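Local coordinates for protein malate dehydrogenase (Naegleria fowleri, PDB 6UM4) that probably catalyses the NAD(P)-dependent interconversion of malate and oxaloacetate, at residues T246-A258 with I271-Q284. Numbering follows the deposited sequence.
Sequences TAMTRLDHDRGLA and ISRFAIWGNHSATQ
A helix packed across a strand of a small antiparallel sheet forms this buried contact in the lactate/malate dehydrogenase fold, helix 250-258 lying over strand 275-277 and the loop after it, and its polar end is a histidine–carboxylate pair between Asp252 and His280. His280 ND1 donates to Asp252 OD2 over 2.7 Å, nearly in the plane of the imidazole and on the syn side of the carboxylate, with an N-H...O angle of 158°. The carbonyl O of Met248 lies over one ring face, 3.6 Å from His280 CG, while the amide of Gln284 has its plane turned 70° from the carboxylate, NE2 giving Asp252 OD1 a weak 3.3 Å bond. That same NE2 also donates to Ser281 O, which helps set the rotation of the amide; its buried OE1 has no partner in the model. In this family a histidine bonded to an aspartate serves as the catalytic acid–base; Asp252 in TRLDHDR and His280 in IWGNHS probably correspond to that pair.

Farther along the helix the contact becomes mainly apolar. CG1 of Ile276 packs against the helix backbone, 3.5 Å from His253 N. Phe274, its ring swung anti to the backbone N (chi1 180°), forms an edge-to-face pair with His253, whose polar partner is Ser355, outside the two segments; the centroids are 5.3 Å apart and the planes, at 57°, well short of perpendicular. Leu257 CD2 then bridges Phe274 CD2 and Ile271 CG2, each 3.9 Å away.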
loop_
_atom_site.group_PDB
_atom_site.type_symbol
_atom_site.label_atom_id
_atom_site.label_comp_id
_atom_site.label_asym_id
_atom_site.label_seq_id
_atom_site.Cartn_x
_atom_site.Cartn_y
_atom_site.Cartn_z
ATOM N N THR A 246 -1.954 -22.868 -0.017
ATOM C CA THR A 246 -2.947 -22.549 1.001
ATOM C C THR A 246 -3.943 -21.527 0.472
ATOM O O THR A 246 -3.722 -20.864 -0.542
ATOM C CB THR A 246 -2.289 -22.020 2.276
ATOM O OG1 THR A 246 -1.543 -20.838 1.971
ATOM C CG2 THR A 246 -1.344 -23.060 2.851
ATOM N N ALA A 247 -5.047 -21.387 1.196
ATOM C CA ALA A 247 -6.050 -20.385 0.902
ATOM C C ALA A 247 -6.070 -19.367 2.045
ATOM O O ALA A 247 -5.703 -19.686 3.180
ATOM C CB ALA A 247 -7.420 -21.043 0.707
ATOM N N MET A 248 -6.473 -18.128 1.746
ATOM C CA MET A 248 -6.310 -17.033 2.702
ATOM C C MET A 248 -7.534 -16.841 3.596
ATOM O O MET A 248 -8.607 -16.452 3.118
ATOM C CB MET A 248 -6.024 -15.717 1.991
ATOM C CG MET A 248 -5.537 -14.697 2.993
ATOM S SD MET A 248 -5.031 -13.140 2.268
ATOM C CE MET A 248 -6.659 -12.506 1.823
ATOM N N THR A 249 -7.361 -17.059 4.899
ATOM C CA THR A 249 -8.333 -16.634 5.907
ATOM C C THR A 249 -7.747 -15.572 6.824
ATOM O O THR A 249 -8.341 -15.244 7.865
ATOM C CB THR A 249 -8.796 -17.827 6.733
ATOM O OG1 THR A 249 -7.642 -18.515 7.225
ATOM C CG2 THR A 249 -9.597 -18.765 5.854
ATOM N N ARG A 250 -6.570 -15.053 6.467
ATOM C CA ARG A 250 -5.870 -14.114 7.320
ATOM C C ARG A 250 -6.674 -12.847 7.506
ATOM O O ARG A 250 -6.520 -12.166 8.521
ATOM C CB ARG A 250 -4.500 -13.793 6.709
ATOM C CG ARG A 250 -3.608 -12.884 7.557
ATOM C CD ARG A 250 -3.551 -13.387 8.997
ATOM N NE ARG A 250 -2.604 -12.617 9.782
ATOM C CZ ARG A 250 -1.304 -12.873 9.862
ATOM N NH1 ARG A 250 -0.777 -13.904 9.201
ATOM N NH2 ARG A 250 -0.524 -12.077 10.595
ATOM N N LEU A 251 -7.526 -12.499 6.533
ATOM C CA LEU A 251 -8.312 -11.282 6.677
ATOM C C LEU A 251 -9.448 -11.498 7.675
ATOM O O LEU A 251 -9.727 -10.625 8.507
ATOM C CB LEU A 251 -8.841 -10.807 5.324
ATOM C CG LEU A 251 -9.630 -9.502 5.463
ATOM C CD1 LEU A 251 -8.747 -8.382 6.012
ATOM C CD2 LEU A 251 -10.374 -9.077 4.194
ATOM N N ASP A 252 -10.116 -12.655 7.607
ATOM C CA ASP A 252 -11.054 -13.019 8.664
ATOM C C ASP A 252 -10.365 -12.959 10.022
ATOM O O ASP A 252 -10.885 -12.374 10.986
ATOM C CB ASP A 252 -11.640 -14.410 8.419
ATOM C CG ASP A 252 -12.230 -14.584 7.014
ATOM O OD1 ASP A 252 -13.071 -13.777 6.568
ATOM O OD2 ASP A 252 -11.898 -15.601 6.367
ATOM N N HIS A 253 -9.182 -13.563 10.102
ATOM C CA HIS A 253 -8.399 -13.571 11.333
ATOM C C HIS A 253 -8.150 -12.157 11.849
ATOM O O HIS A 253 -8.462 -11.836 13.003
ATOM C CB HIS A 253 -7.082 -14.307 11.070
ATOM C CG HIS A 253 -6.170 -14.365 12.249
ATOM N ND1 HIS A 253 -6.018 -15.500 13.012
ATOM C CD2 HIS A 253 -5.352 -13.432 12.792
ATOM C CE1 HIS A 253 -5.149 -15.267 13.980
ATOM N NE2 HIS A 253 -4.725 -14.019 13.867
ATOM N N ASP A 254 -7.617 -11.287 10.991
ATOM C CA ASP A 254 -7.324 -9.928 11.411
ATOM C C ASP A 254 -8.594 -9.157 11.750
ATOM O O ASP A 254 -8.555 -8.234 12.575
ATOM C CB ASP A 254 -6.517 -9.190 10.319
ATOM C CG ASP A 254 -5.092 -9.726 10.180
ATOM O OD1 ASP A 254 -4.603 -10.415 11.117
ATOM O OD2 ASP A 254 -4.466 -9.479 9.119
ATOM N N ARG A 255 -9.707 -9.458 11.077
ATOM C CA ARG A 255 -10.953 -8.780 11.415
ATOM C C ARG A 255 -11.415 -9.165 12.810
ATOM O O ARG A 255 -11.919 -8.317 13.555
ATOM C CB ARG A 255 -12.028 -9.093 10.380
ATOM C CG ARG A 255 -11.824 -8.370 9.066
ATOM C CD ARG A 255 -12.708 -8.951 7.995
ATOM N NE ARG A 255 -12.835 -8.058 6.853
ATOM C CZ ARG A 255 -13.359 -8.423 5.694
ATOM N NH1 ARG A 255 -13.787 -9.675 5.523
ATOM N NH2 ARG A 255 -13.438 -7.547 4.703
ATOM N N GLY A 256 -11.244 -10.439 13.179
ATOM C CA GLY A 256 -11.542 -10.852 14.538
ATOM C C GLY A 256 -10.685 -10.128 15.556
ATOM O O GLY A 256 -11.186 -9.648 16.581
ATOM N N LEU A 257 -9.375 -10.045 15.290
ATOM C CA LEU A 257 -8.484 -9.308 16.176
ATOM C C LEU A 257 -8.954 -7.875 16.344
ATOM O O LEU A 257 -8.858 -7.310 17.438
ATOM C CB LEU A 257 -7.047 -9.332 15.651
ATOM C CG LEU A 257 -6.324 -10.665 15.524
ATOM C CD1 LEU A 257 -4.945 -10.417 14.982
ATOM C CD2 LEU A 257 -6.226 -11.342 16.876
ATOM N N ALA A 258 -9.446 -7.255 15.272
ATOM C CA ALA A 258 -9.871 -5.865 15.416
ATOM C C ALA A 258 -11.163 -5.768 16.206
ATOM O O ALA A 258 -11.349 -4.804 16.955
ATOM C CB ALA A 258 -10.015 -5.173 14.059
ATOM N N ILE A 271 -3.495 -9.291 22.423
ATOM C CA ILE A 271 -4.324 -10.446 22.085
ATOM C C ILE A 271 -3.445 -11.612 21.650
ATOM O O ILE A 271 -2.570 -11.457 20.790
ATOM C CB ILE A 271 -5.324 -10.076 20.979
ATOM C CG1 ILE A 271 -6.059 -8.801 21.358
ATOM C CG2 ILE A 271 -6.313 -11.191 20.728
ATOM C CD1 ILE A 271 -6.949 -8.272 20.245
ATOM N N SER A 272 -3.723 -12.799 22.191
ATOM C CA SER A 272 -2.985 -14.009 21.847
ATOM C C SER A 272 -3.966 -15.143 21.629
ATOM O O SER A 272 -5.082 -15.114 22.139
ATOM C CB SER A 272 -1.991 -14.438 22.942
ATOM O OG SER A 272 -0.836 -13.612 22.960
ATOM N N ARG A 273 -3.547 -16.123 20.825
ATOM C CA ARG A 273 -4.255 -17.390 20.679
ATOM C C ARG A 273 -5.677 -17.200 20.142
ATOM O O ARG A 273 -6.674 -17.575 20.773
ATOM C CB ARG A 273 -4.268 -18.134 22.010
ATOM C CG ARG A 273 -2.885 -18.430 22.534
ATOM C CD ARG A 273 -2.926 -18.652 24.032
ATOM N NE ARG A 273 -3.774 -19.789 24.370
ATOM C CZ ARG A 273 -3.308 -21.015 24.582
ATOM N NH1 ARG A 273 -2.005 -21.244 24.473
ATOM N NH2 ARG A 273 -4.133 -22.012 24.892
ATOM N N PHE A 274 -5.754 -16.589 18.961
ATOM C CA PHE A 274 -6.991 -16.452 18.206
ATOM C C PHE A 274 -6.866 -17.220 16.894
ATOM O O PHE A 274 -5.771 -17.330 16.333
ATOM C CB PHE A 274 -7.305 -14.959 17.918
ATOM C CG PHE A 274 -8.568 -14.751 17.130
ATOM C CD1 PHE A 274 -9.802 -15.060 17.698
ATOM C CD2 PHE A 274 -8.523 -14.284 15.834
ATOM C CE1 PHE A 274 -10.975 -14.890 16.979
ATOM C CE2 PHE A 274 -9.679 -14.099 15.109
ATOM C CZ PHE A 274 -10.910 -14.402 15.677
ATOM N N ALA A 275 -7.989 -17.740 16.394
ATOM C CA ALA A 275 -7.948 -18.504 15.149
ATOM C C ALA A 275 -9.315 -18.524 14.472
ATOM O O ALA A 275 -10.355 -18.435 15.125
ATOM C CB ALA A 275 -7.477 -19.939 15.398
ATOM N N ILE A 276 -9.283 -18.676 13.153
ATOM C CA ILE A 276 -10.457 -18.908 12.312
ATOM C C ILE A 276 -10.439 -20.371 11.866
ATOM O O ILE A 276 -9.420 -20.849 11.359
ATOM C CB ILE A 276 -10.434 -17.955 11.102
ATOM C CG1 ILE A 276 -10.317 -16.500 11.573
ATOM C CG2 ILE A 276 -11.611 -18.166 10.184
ATOM C CD1 ILE A 276 -11.534 -15.971 12.321
ATOM N N TRP A 277 -11.545 -21.093 12.078
ATOM C CA TRP A 277 -11.683 -22.466 11.587
ATOM C C TRP A 277 -12.605 -22.506 10.371
ATOM O O TRP A 277 -13.593 -21.774 10.296
ATOM C CB TRP A 277 -12.270 -23.407 12.647
ATOM C CG TRP A 277 -11.499 -23.563 13.928
ATOM C CD1 TRP A 277 -11.528 -22.725 15.007
ATOM C CD2 TRP A 277 -10.658 -24.663 14.302
ATOM N NE1 TRP A 277 -10.704 -23.193 15.996
ATOM C CE2 TRP A 277 -10.172 -24.394 15.598
ATOM C CE3 TRP A 277 -10.251 -25.834 13.660
ATOM C CZ2 TRP A 277 -9.307 -25.256 16.262
ATOM C CZ3 TRP A 277 -9.392 -26.680 14.316
ATOM C CH2 TRP A 277 -8.926 -26.387 15.607
ATOM N N GLY A 278 -12.304 -23.403 9.435
ATOM C CA GLY A 278 -13.276 -23.723 8.399
ATOM C C GLY A 278 -13.086 -23.049 7.046
ATOM O O GLY A 278 -11.962 -22.857 6.581
ATOM N N ASN A 279 -14.197 -22.697 6.413
ATOM C CA ASN A 279 -14.234 -22.144 5.070
ATOM C C ASN A 279 -14.066 -20.626 5.117
ATOM O O ASN A 279 -14.561 -19.959 6.033
ATOM C CB ASN A 279 -15.583 -22.511 4.442
ATOM C CG ASN A 279 -15.586 -22.421 2.952
ATOM O OD1 ASN A 279 -14.557 -22.200 2.344
ATOM N ND2 ASN A 279 -16.757 -22.603 2.343
ATOM N N HIS A 280 -13.402 -20.067 4.100
ATOM C CA HIS A 280 -13.372 -18.603 3.953
ATOM C C HIS A 280 -14.750 -18.172 3.442
ATOM O O HIS A 280 -14.969 -17.920 2.254
ATOM C CB HIS A 280 -12.243 -18.175 3.012
ATOM C CG HIS A 280 -12.212 -16.708 2.718
ATOM N ND1 HIS A 280 -12.147 -15.747 3.704
ATOM C CD2 HIS A 280 -12.236 -16.037 1.541
ATOM C CE1 HIS A 280 -12.133 -14.546 3.147
ATOM N NE2 HIS A 280 -12.184 -14.696 1.834
ATOM N N SER A 281 -15.706 -18.091 4.369
ATOM C CA SER A 281 -17.091 -17.832 4.003
ATOM C C SER A 281 -17.853 -17.484 5.271
ATOM O O SER A 281 -17.288 -17.441 6.369
ATOM C CB SER A 281 -17.720 -19.042 3.319
ATOM O OG SER A 281 -18.047 -20.007 4.301
ATOM N N ALA A 282 -19.154 -17.272 5.114
ATOM C CA ALA A 282 -19.972 -16.930 6.270
ATOM C C ALA A 282 -20.148 -18.088 7.250
ATOM O O ALA A 282 -20.649 -17.853 8.350
ATOM C CB ALA A 282 -21.345 -16.430 5.819
ATOM N N THR A 283 -19.751 -19.318 6.899
ATOM C CA THR A 283 -19.810 -20.416 7.859
ATOM C C THR A 283 -18.540 -20.537 8.684
ATOM O O THR A 283 -18.430 -21.456 9.507
ATOM C CB THR A 283 -20.056 -21.758 7.157
ATOM O OG1 THR A 283 -18.847 -22.197 6.522
ATOM C CG2 THR A 283 -21.179 -21.636 6.135
ATOM N N GLN A 284 -17.581 -19.649 8.476
ATOM C CA GLN A 284 -16.349 -19.701 9.239
ATOM C C GLN A 284 -16.658 -19.663 10.726
ATOM O O GLN A 284 -17.696 -19.153 11.163
ATOM C CB GLN A 284 -15.456 -18.519 8.870
ATOM C CG GLN A 284 -16.016 -17.206 9.361
ATOM C CD GLN A 284 -15.212 -16.027 8.888
ATOM O OE1 GLN A 284 -14.276 -15.599 9.566
ATOM N NE2 GLN A 284 -15.609 -15.448 7.754
#